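Local coordinates for GDSL-like protein (Roseburia intestinalis L1-82, PDB 6HFZ), which acts as a two-domain esterase that removes acetyl groups from complex beta-mannans of plant biomass, at residues S108-T114 and A149-H155; V167-I173 and L201-I206. All blocks are in the same frame, centred on the assembly; numbering follows the deposited sequence.

In the fold
Both contacts belong to the GDSL/SGNH hydrolase part of the chain and follow one another in sequence, their centres about 16 Å apart. Contact 1 ties the loop after strand 102-106 to the start of helix 152-161; contact 2 packs strand 166-168 and its following loop on helix 196-215. They meet where Gln152 OE1 lies 2.7 Å from Ser168 OG, a probable hydrogen bond between the segments 149-155 and 167-173. Contact 1 borders the probable active site: Asn110 in its loop holds an acetate ion that is also held by the backbone N of Ser41 and by His193 NE2; these two residues probably belong to a Ser-His-Asp triad. Contact 2 is hydrophobic core packing.

Contact 1 of 2, residues S108-T114 and A149-H155; sequences SVNDDST and ANAQLMH. With ACT (acetate ion), chain E.
Ser108 and Asp111 grip His155 at its two ring-edge nitrogens in a polar, partly buried contact between the loop following strand 102-106 and the first turn of helix 152-161. Ser108 OG lies 2.8 Å from ND1 of His155, in a hydrogen bond where either atom could be the donor. At the other ring nitrogen, His155 NE2 donates to Asp111 OD2 across 2.8 Å. That oxygen sits close to the ring plane, but the bond meets the carboxylate from above, the two planes standing 75° apart. Asp111 CG lies beside its backbone N (chi1 -70°), which brings the carboxylate to the ring edge. Ser84 binds the same OD2, His141 is a second partner of Ser108 OG, and Tyr121 stacks on the imidazole.

The backbone closes the junction: Ala151 N donates to Ser108 O at 2.8 Å, and the Ala151 methyl settles 3.5 Å from Asp111 O. Just before the helix, Asn150 forms an Asx turn, its OD1 accepting from Gln152 N at 2.9 Å from well above the carbonyl plane. Farther along, CG of Met154, a selenomethionine, rests 3.4 Å from Thr114 O.

On the far side of the loop, Asn110 ND2 donates to acetate OXT at 2.7 Å. The ion, probably from the crystallisation liquor, is also bonded by His193 and by the backbone nitrogens of Ser41 and Gly81, which together with Asn110 are consistent with the oxyanion hole of SGNH hydrolases. With both ring nitrogens engaged, His155 is fixed in rotation, and the nearby carboxylate would probably polarise its ring.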
loop_
_atom_site.group_PDB
_atom_site.type_symbol
_atom_site.label_atom_id
_atom_site.label_comp_id
_atom_site.label_asym_id
_atom_site.label_seq_id
_atom_site.Cartn_x
_atom_site.Cartn_y
_atom_site.Cartn_z
ATOM N N SER A 108 3.603 -0.249 7.178
ATOM C CA SER A 108 3.472 -0.186 8.649
ATOM C C SER A 108 3.296 1.231 9.225
ATOM O O SER A 108 3.003 1.328 10.441
ATOM C CB SER A 108 4.626 -0.937 9.329
ATOM O OG SER A 108 4.716 -2.254 8.790
ATOM N N VAL A 109 3.406 2.318 8.421
ATOM C CA VAL A 109 3.000 3.636 8.902
ATOM C C VAL A 109 1.885 4.200 8.015
ATOM O O VAL A 109 1.635 5.450 7.991
ATOM C CB VAL A 109 4.173 4.617 9.016
ATOM C CG1 VAL A 109 5.111 4.223 10.161
ATOM C CG2 VAL A 109 4.960 4.781 7.724
ATOM N N ASN A 110 1.197 3.326 7.295
ATOM C CA ASN A 110 0.009 3.696 6.536
ATOM C C ASN A 110 -1.213 3.003 7.148
ATOM O O ASN A 110 -2.189 3.658 7.545
ATOM C CB ASN A 110 0.135 3.316 5.057
ATOM C CG ASN A 110 1.088 4.215 4.305
ATOM O OD1 ASN A 110 2.250 3.854 4.097
ATOM N ND2 ASN A 110 0.636 5.429 3.994
ATOM N N ASP A 111 -1.121 1.680 7.265
ATOM C CA ASP A 111 -2.090 0.859 7.983
ATOM C C ASP A 111 -2.159 1.365 9.428
ATOM O O ASP A 111 -1.131 1.676 10.011
ATOM C CB ASP A 111 -1.697 -0.618 8.030
ATOM C CG ASP A 111 -1.793 -1.331 6.692
ATOM O OD1 ASP A 111 -1.868 -0.614 5.639
ATOM O OD2 ASP A 111 -1.803 -2.573 6.699
ATOM N N ASP A 112 -3.370 1.421 10.005
ATOM C CA ASP A 112 -3.528 1.555 11.471
ATOM C C ASP A 112 -3.250 0.188 12.109
ATOM O O ASP A 112 -3.330 -0.850 11.429
ATOM C CB ASP A 112 -4.935 2.028 11.854
ATOM C CG ASP A 112 -5.287 3.434 11.377
ATOM O OD1 ASP A 112 -4.384 4.294 11.375
ATOM O OD2 ASP A 112 -6.476 3.645 11.026
ATOM N N SER A 113 -2.840 0.178 13.394
ATOM C CA SER A 113 -2.473 -1.082 14.062
ATOM C C SER A 113 -3.723 -1.766 14.621
ATOM O O SER A 113 -3.979 -1.759 15.844
ATOM C CB SER A 113 -1.425 -0.877 15.152
ATOM O OG SER A 113 -0.721 -2.106 15.392
ATOM N N THR A 114 -4.521 -2.358 13.717
ATOM C CA THR A 114 -5.838 -2.848 14.058
ATOM C C THR A 114 -6.027 -4.197 13.410
ATOM O O THR A 114 -5.357 -4.507 12.435
ATOM C CB THR A 114 -6.968 -1.894 13.617
ATOM O OG1 THR A 114 -6.969 -1.805 12.186
ATOM C CG2 THR A 114 -6.886 -0.540 14.290
ATOM N N ALA A 149 5.346 5.232 17.084
ATOM C CA ALA A 149 4.227 4.310 16.720
ATOM C C ALA A 149 4.458 3.666 15.356
ATOM O O ALA A 149 4.985 4.282 14.447
ATOM C CB ALA A 149 2.901 5.038 16.701
ATOM N N ASN A 150 3.902 2.453 15.196
ATOM C CA ASN A 150 3.658 1.885 13.868
ATOM C C ASN A 150 2.682 0.709 14.008
ATOM O O ASN A 150 2.204 0.451 15.098
ATOM C CB ASN A 150 4.963 1.497 13.162
ATOM C CG ASN A 150 5.654 0.298 13.785
ATOM O OD1 ASN A 150 5.062 -0.408 14.605
ATOM N ND2 ASN A 150 6.920 0.074 13.431
ATOM N N ALA A 151 2.370 0.029 12.894
ATOM C CA ALA A 151 1.447 -1.070 12.884
ATOM C C ALA A 151 2.197 -2.411 12.841
ATOM O O ALA A 151 1.657 -3.425 12.485
ATOM C CB ALA A 151 0.466 -0.904 11.740
ATOM N N GLN A 152 3.458 -2.418 13.294
ATOM C CA GLN A 152 4.291 -3.618 13.253
ATOM C C GLN A 152 3.747 -4.704 14.207
ATOM O O GLN A 152 4.042 -5.882 13.982
ATOM C CB GLN A 152 5.732 -3.246 13.595
ATOM C CG GLN A 152 6.736 -4.387 13.584
ATOM C CD GLN A 152 8.118 -3.874 13.918
ATOM O OE1 GLN A 152 8.432 -2.684 13.734
ATOM N NE2 GLN A 152 8.973 -4.767 14.396
ATOM N N LEU A 153 2.943 -4.358 15.222
ATOM C CA LEU A 153 2.373 -5.396 16.069
ATOM C C LEU A 153 1.517 -6.320 15.187
ATOM O O LEU A 153 1.562 -7.539 15.309
ATOM C CB LEU A 153 1.503 -4.802 17.166
ATOM C CG LEU A 153 0.875 -5.838 18.092
ATOM C CD1 LEU A 153 1.923 -6.488 18.977
ATOM C CD2 LEU A 153 -0.231 -5.241 18.930
HETATM N N MSE A 154 0.699 -5.709 14.332
HETATM C CA MSE A 154 -0.170 -6.464 13.432
HETATM C C MSE A 154 0.630 -7.118 12.320
HETATM O O MSE A 154 0.472 -8.307 12.019
HETATM C CB MSE A 154 -1.321 -5.630 12.821
HETATM C CG MSE A 154 -2.234 -4.946 13.797
HETATM SE SE MSE A 154 -3.243 -6.257 14.876
HETATM C CE MSE A 154 -2.098 -5.974 16.449
ATOM N N HIS A 155 1.491 -6.331 11.672
ATOM C CA HIS A 155 2.226 -6.819 10.522
ATOM C C HIS A 155 3.205 -7.944 10.893
ATOM O O HIS A 155 3.457 -8.881 10.095
ATOM C CB HIS A 155 2.876 -5.656 9.805
ATOM C CG HIS A 155 1.874 -4.713 9.227
ATOM N ND1 HIS A 155 2.239 -3.459 8.755
ATOM C CD2 HIS A 155 0.551 -4.847 8.995
ATOM C CE1 HIS A 155 1.140 -2.861 8.296
ATOM N NE2 HIS A 155 0.104 -3.701 8.385
HETATM C C ACT E . 2.388 8.133 3.553
HETATM O O ACT E . 2.161 9.381 3.636
HETATM O OXT ACT E . 1.917 7.419 2.663
HETATM C CH3 ACT E . 3.249 7.433 4.555
#

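Contact 2 of 2, residues V167-I173 and L201-I206; sequences VSMQSTI and LVASVI
Val205 projects from helix 196-215 straight at the turn after strand 166-168, where the side chain of Met169, a selenomethionine, runs antiparallel alongside it. The Met169 chain bends at its second and third torsions (chi2 -56°, chi3 135°), laying SE 3.8 Å from Val205 CB and bringing CE to 3.8 Å from Val205 CG1. The other branch of this valine, CG2, meets Thr172 tip to tip, 3.8 Å from OG1. That hydroxyl is itself turned back to donate to Ser168 O at 2.9 Å, on a lone pair in the carbonyl plane, so its proton is already spent on Ser168 O where the oxygen faces the methyl.

One turn earlier on the helix, Val202 crosses both Met169 and Ile173 at about a right angle, its CG2 facing Met169 SE and Ile173 CD1, which themselves lie side by side. Ile173 runs out extended (chi2 -177°) and places CD1 3.8 Å from Leu201 CB, the two side chains meeting at a slant. Toward the strand end of the interface, Val167 CG2 lies 3.8 Å from Ile206 CG1, with the two side chains nearly perpendicular.

No hydrogen bond joins the segments. Val140 of strand 136-141 and Tyr55 of helix 55-66 extend this apolar core, in which a helix packs on one face of a largely parallel sheet, as in the three-layer alpha/beta/alpha fold of SGNH hydrolases.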
loop_
_atom_site.group_PDB
_atom_site.type_symbol
_atom_site.label_atom_id
_atom_site.label_comp_id
_atom_site.label_asym_id
_atom_site.label_seq_id
_atom_site.Cartn_x
_atom_site.Cartn_y
_atom_site.Cartn_z
ATOM N N VAL A 167 12.374 -6.267 8.576
ATOM C CA VAL A 167 13.247 -5.327 9.220
ATOM C C VAL A 167 12.451 -4.105 9.691
ATOM O O VAL A 167 11.437 -3.716 9.042
ATOM C CB VAL A 167 14.440 -4.937 8.328
ATOM C CG1 VAL A 167 15.342 -6.136 8.064
ATOM C CG2 VAL A 167 14.021 -4.284 7.027
ATOM N N SER A 168 12.969 -3.444 10.737
ATOM C CA SER A 168 12.229 -2.384 11.438
ATOM C C SER A 168 13.082 -1.162 11.732
ATOM O O SER A 168 14.191 -1.292 12.231
ATOM C CB SER A 168 11.628 -2.919 12.707
ATOM O OG SER A 168 11.010 -1.889 13.457
HETATM N N MSE A 169 12.490 0.033 11.527
HETATM C CA MSE A 169 13.063 1.307 11.961
HETATM C C MSE A 169 12.666 1.656 13.396
HETATM O O MSE A 169 13.294 2.501 14.040
HETATM C CB MSE A 169 12.662 2.447 11.017
HETATM C CG MSE A 169 12.777 2.042 9.537
HETATM SE SE MSE A 169 14.594 1.393 9.110
HETATM C CE MSE A 169 14.024 -0.168 8.099
ATOM N N GLN A 170 11.630 0.985 13.909
ATOM C CA GLN A 170 11.128 1.261 15.257
ATOM C C GLN A 170 12.166 0.869 16.318
ATOM O O GLN A 170 12.198 1.480 17.395
ATOM C CB GLN A 170 9.806 0.525 15.465
ATOM C CG GLN A 170 9.021 0.837 16.730
ATOM C CD GLN A 170 7.675 0.153 16.817
ATOM O OE1 GLN A 170 7.603 -1.074 16.789
ATOM N NE2 GLN A 170 6.592 0.912 17.018
ATOM N N SER A 171 12.931 -0.172 16.031
ATOM C CA SER A 171 13.971 -0.746 16.921
ATOM C C SER A 171 15.406 -0.372 16.522
ATOM O O SER A 171 16.377 -0.908 17.140
ATOM C CB SER A 171 13.783 -2.231 16.980
ATOM O OG SER A 171 13.744 -2.770 15.678
ATOM N N THR A 172 15.586 0.553 15.554
ATOM C CA THR A 172 16.914 0.975 15.117
ATOM C C THR A 172 17.063 2.507 15.086
ATOM O O THR A 172 17.899 3.040 15.831
ATOM C CB THR A 172 17.239 0.429 13.736
ATOM O OG1 THR A 172 16.120 0.715 12.883
ATOM C CG2 THR A 172 17.553 -1.042 13.766
ATOM N N ILE A 173 16.293 3.206 14.245
ATOM C CA ILE A 173 16.389 4.667 14.116
ATOM C C ILE A 173 15.698 5.386 15.290
ATOM O O ILE A 173 16.234 6.317 15.880
ATOM C CB ILE A 173 15.818 5.130 12.766
ATOM C CG1 ILE A 173 16.506 4.408 11.599
ATOM C CG2 ILE A 173 15.940 6.630 12.637
ATOM C CD1 ILE A 173 16.027 4.897 10.240
ATOM N N LEU A 201 19.452 6.283 5.896
ATOM C CA LEU A 201 19.416 5.461 7.163
ATOM C C LEU A 201 18.467 4.266 6.989
ATOM O O LEU A 201 18.782 3.121 7.384
ATOM C CB LEU A 201 18.949 6.359 8.314
ATOM C CG LEU A 201 19.760 6.408 9.600
ATOM C CD1 LEU A 201 21.214 6.034 9.400
ATOM C CD2 LEU A 201 19.626 7.772 10.244
ATOM N N VAL A 202 17.313 4.479 6.363
ATOM C CA VAL A 202 16.336 3.407 6.204
ATOM C C VAL A 202 16.943 2.305 5.327
ATOM O O VAL A 202 16.852 1.091 5.631
ATOM C CB VAL A 202 14.969 3.899 5.683
ATOM C CG1 VAL A 202 14.076 2.782 5.159
ATOM C CG2 VAL A 202 14.254 4.712 6.758
ATOM N N ALA A 203 17.548 2.729 4.210
ATOM C CA ALA A 203 18.171 1.813 3.296
ATOM C C ALA A 203 19.300 1.085 4.018
ATOM O O ALA A 203 19.534 -0.040 3.740
ATOM C CB ALA A 203 18.660 2.549 2.076
ATOM N N SER A 204 20.070 1.798 4.850
ATOM C CA SER A 204 21.227 1.167 5.515
ATOM C C SER A 204 20.756 0.009 6.407
ATOM O O SER A 204 21.440 -0.994 6.531
ATOM C CB SER A 204 22.048 2.176 6.306
ATOM O OG SER A 204 21.360 2.574 7.486
ATOM N N VAL A 205 19.566 0.148 7.020
ATOM C CA VAL A 205 19.063 -0.903 7.889
ATOM C C VAL A 205 18.729 -2.126 7.016
ATOM O O VAL A 205 19.008 -3.251 7.392
ATOM C CB VAL A 205 17.873 -0.428 8.750
ATOM C CG1 VAL A 205 17.230 -1.594 9.462
ATOM C CG2 VAL A 205 18.247 0.693 9.734
ATOM N N ILE A 206 18.130 -1.879 5.846
ATOM C CA ILE A 206 17.707 -2.942 4.982
ATOM C C ILE A 206 18.949 -3.639 4.409
ATOM O O ILE A 206 19.009 -4.872 4.381
ATOM C CB ILE A 206 16.799 -2.411 3.868
ATOM C CG1 ILE A 206 15.485 -1.867 4.439
ATOM C CG2 ILE A 206 16.564 -3.508 2.846
ATOM C CD1 ILE A 206 14.718 -0.935 3.494
#